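PDB 3K6K: Esterase/lipase, which probably hydrolyses carboxylic ester bonds, as a bacterial homologue of hormone-sensitive lipase with the alpha/beta hydrolase fold. Local coordinates for the interface of chains A and B. Numbering follows the deposited sequence. Chains: chain A/B, Esterase/lipase.

Contact 1: the interface of chains A and B. Residues chain A 195, 200, 203, 249, 254; chain B 262, 265-266.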
# COMPACT_ATOMS: atom_id res chain seq x y z
N TRP A 195 13.05 9.76 2.91
CA TRP A 195 12.70 10.78 1.94
C TRP A 195 11.63 11.81 2.41
O TRP A 195 11.83 13.03 2.25
CB TRP A 195 12.29 10.12 0.63
CG TRP A 195 11.90 11.06 -0.46
CD1 TRP A 195 12.75 11.59 -1.40
CD2 TRP A 195 10.58 11.65 -0.74
NE1 TRP A 195 12.04 12.42 -2.26
CE2 TRP A 195 10.72 12.47 -1.88
CE3 TRP A 195 9.31 11.50 -0.17
CZ2 TRP A 195 9.64 13.20 -2.44
CZ3 TRP A 195 8.23 12.22 -0.74
CH2 TRP A 195 8.42 13.08 -1.85
N LEU A 200 8.85 16.47 2.90
CA LEU A 200 7.50 16.80 3.16
C LEU A 200 7.39 17.51 4.49
O LEU A 200 6.28 17.80 4.93
CB LEU A 200 6.61 15.56 3.11
CG LEU A 200 6.38 14.79 1.79
CD1 LEU A 200 5.46 13.65 2.08
CD2 LEU A 200 5.81 15.62 0.65
N ARG A 203 5.12 20.48 4.94
CA ARG A 203 3.74 20.29 4.66
C ARG A 203 3.05 19.68 5.87
O ARG A 203 1.85 19.54 5.87
CB ARG A 203 3.59 19.33 3.49
CG ARG A 203 3.74 19.88 2.11
CD ARG A 203 2.86 18.93 1.37
NE ARG A 203 3.47 18.30 0.23
CZ ARG A 203 2.92 17.31 -0.48
NH1 ARG A 203 1.74 16.77 -0.20
NH2 ARG A 203 3.60 16.84 -1.48
N SER A 249 -0.92 12.04 2.71
CA SER A 249 0.08 12.68 1.92
C SER A 249 0.93 13.69 2.69
O SER A 249 2.14 13.79 2.40
CB SER A 249 -0.56 13.45 0.75
OG SER A 249 -1.85 13.98 1.12
N LEU A 254 5.61 9.82 6.10
CA LEU A 254 5.12 9.03 4.99
C LEU A 254 6.08 7.92 4.64
O LEU A 254 5.62 6.82 4.29
CB LEU A 254 4.89 9.87 3.73
CG LEU A 254 4.38 9.10 2.49
CD1 LEU A 254 3.01 8.55 2.72
CD2 LEU A 254 4.37 10.02 1.22
N GLU B 262 5.08 5.86 -2.65
CA GLU B 262 5.65 6.99 -1.93
C GLU B 262 5.65 8.34 -2.69
O GLU B 262 5.29 9.41 -2.08
CB GLU B 262 7.09 6.70 -1.54
CG GLU B 262 7.64 7.75 -0.57
CD GLU B 262 9.15 7.80 -0.64
OE1 GLU B 262 9.82 7.83 0.40
OE2 GLU B 262 9.71 7.74 -1.74
N GLY B 265 1.94 9.25 -3.81
CA GLY B 265 1.30 9.61 -2.55
C GLY B 265 1.68 11.04 -2.25
O GLY B 265 0.83 11.91 -2.13
N ALA B 266 2.98 11.32 -2.24
CA ALA B 266 3.41 12.68 -1.90
C ALA B 266 2.90 13.71 -2.91
O ALA B 266 2.74 14.86 -2.56
CB ALA B 266 4.86 12.77 -1.68
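With chi1 of -180° at A:Trp195 and -170° at B:Glu262, each side chain points away from its own backbone N, and the two meet across the subunit boundary. The B:Glu262 chain stays extended beyond CG and carries its carboxylate to one face of the indole, where OE2 sits offset toward the rim. The carboxylate is turned 42° from the ring, so it leans over the indole without stacking. Carboxylate oxygen OE1 of B:Glu262 reaches back to CB of A:Trp195 at 3.4 Å. One helical turn further on, B:Ala266 closes helix 254-266 and pushes its methyl between several groups of chain A. Its CB touches the benzo rim of the indole, 3.5 Å from CZ3 of A:Trp195. The same methyl packs against CD2 of A:Leu200 at 3.8 Å, and CD2 of A:Leu254 adds a looser contact at 4.0 Å. That CD2 of A:Leu254 also faces the backbone O of B:Glu262 at 3.5 Å, while CB of A:Ser249 lies beside the carbonyl of B:Gly265. The polar end of this apolar pocket is A:Arg203. Its guanidinium would probably cap the end of the partner helix: NH2 of A:Arg203 points nearly straight at the carbonyl O of B:Ala266 in a hydrogen bond whose modelled length, 2.4 Å, is too short to be trusted, and that oxygen lies almost in the guanidinium plane.

Contact 2: the interface of chains A and B. Residues chain A 195-196, 254-255, 258; chain B 258, 262-263.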
# COMPACT_ATOMS: atom_id res chain seq x y z
N TRP A 195 13.05 9.76 2.91
CA TRP A 195 12.70 10.78 1.94
C TRP A 195 11.63 11.81 2.41
O TRP A 195 11.83 13.03 2.25
CB TRP A 195 12.29 10.12 0.63
CG TRP A 195 11.90 11.06 -0.46
CD1 TRP A 195 12.75 11.59 -1.40
CD2 TRP A 195 10.58 11.65 -0.74
NE1 TRP A 195 12.04 12.42 -2.26
CE2 TRP A 195 10.72 12.47 -1.88
CE3 TRP A 195 9.31 11.50 -0.17
CZ2 TRP A 195 9.64 13.20 -2.44
CZ3 TRP A 195 8.23 12.22 -0.74
CH2 TRP A 195 8.42 13.08 -1.85
N SER A 196 10.50 11.33 2.98
CA SER A 196 9.44 12.27 3.37
C SER A 196 9.93 13.18 4.51
O SER A 196 9.47 14.32 4.63
CB SER A 196 8.12 11.56 3.76
OG SER A 196 8.30 10.58 4.79
N LEU A 254 5.61 9.82 6.10
CA LEU A 254 5.12 9.03 4.99
C LEU A 254 6.08 7.92 4.64
O LEU A 254 5.62 6.82 4.29
CB LEU A 254 4.89 9.87 3.73
CG LEU A 254 4.38 9.10 2.49
CD1 LEU A 254 3.01 8.55 2.72
CD2 LEU A 254 4.37 10.02 1.22
N SER A 255 7.39 8.19 4.68
CA SER A 255 8.31 7.13 4.26
C SER A 255 8.37 6.05 5.35
O SER A 255 8.88 4.97 5.08
CB SER A 255 9.70 7.67 3.88
OG SER A 255 9.63 8.62 2.83
N THR A 258 5.58 3.69 3.85
CA THR A 258 6.02 3.02 2.65
C THR A 258 7.20 2.11 3.00
O THR A 258 7.35 0.98 2.45
CB THR A 258 6.47 4.03 1.55
OG1 THR A 258 7.59 4.75 2.05
CG2 THR A 258 5.52 4.99 1.31
N THR B 258 6.90 0.33 -3.89
CA THR B 258 6.80 1.09 -2.70
C THR B 258 7.25 2.54 -2.91
O THR B 258 6.58 3.48 -2.39
CB THR B 258 7.47 0.44 -1.51
OG1 THR B 258 8.84 0.20 -1.80
CG2 THR B 258 6.70 -0.90 -1.09
N GLU B 262 5.08 5.86 -2.65
CA GLU B 262 5.65 6.99 -1.93
C GLU B 262 5.65 8.34 -2.69
O GLU B 262 5.29 9.41 -2.08
CB GLU B 262 7.09 6.70 -1.54
CG GLU B 262 7.64 7.75 -0.57
CD GLU B 262 9.15 7.80 -0.64
OE1 GLU B 262 9.82 7.83 0.40
OE2 GLU B 262 9.71 7.74 -1.74
N ARG B 263 6.04 8.31 -3.97
CA ARG B 263 6.17 9.54 -4.71
C ARG B 263 4.83 10.00 -5.21
O ARG B 263 4.53 11.21 -5.24
CB ARG B 263 7.24 9.50 -5.83
CG ARG B 263 8.68 9.16 -5.35
CD ARG B 263 9.08 9.87 -4.01
NE ARG B 263 10.39 9.35 -3.59
CZ ARG B 263 11.54 9.63 -4.22
NH1 ARG B 263 11.54 10.48 -5.24
NH2 ARG B 263 12.70 9.07 -3.84
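Methyl CG2 of A:Thr258 packs 3.7 Å from CB of B:Glu262, the two side chains meeting at about a right angle where the paired helices 254-266 come together. Outward from there, B:Arg263 lies over the indole of A:Trp195. Its chain bends at chi2 (-41°), which folds CD over the six-membered ring, 3.7 Å from CZ2 of A:Trp195, and brings the guanidinium above the pyrrole part. Ring and guanidinium are only 3° from parallel, so the contact is a true stack with cation-pi character, CZ of B:Arg263 standing 3.4 Å from NE1 of A:Trp195. Were the indole of A:Trp195 replaced by the methyl of an alanine, the B:Arg263 guanidinium would probably lose its stacking surface and be freer to turn, with a gap opened beside the B:Glu262 carboxylate. B:Glu262 itself helps to hold the arginine: its OE2 forms a salt bridge of 2.5 Å with NE of B:Arg263, approached from above the carboxylate plane yet lying in the guanidinium plane. The other oxygen, OE1 of B:Glu262, takes a hydrogen bond of 2.6 Å from the hydroxyl OG of A:Ser255, on its anti side. A:Ser255 lies in the first turn of its helix, and its backbone N donates to OG of A:Ser196. A second shell fixes this hydroxyl, with the backbone N of A:Ser196 donating to OG of A:Ser255 at 2.9 Å.

Contact 1 and contact 2 are neighbouring parts of one surface, the centres of their C-alpha atoms about 6 Å apart, and they share A:Trp195, A:Leu254 and B:Glu262. In both, the later turns of helix 254-266 of chain B meet the start of the same helix in chain A together with helix 195-199. Contact 1 reaches on to the helix's end and the 3-10 helix 201-203, whereas contact 2 runs toward the two-fold axis and also takes in B:Thr258. Because the interface is symmetric, each patch recurs with the chains exchanged, which is consistent with a dimer, although the structure alone does not establish one in solution.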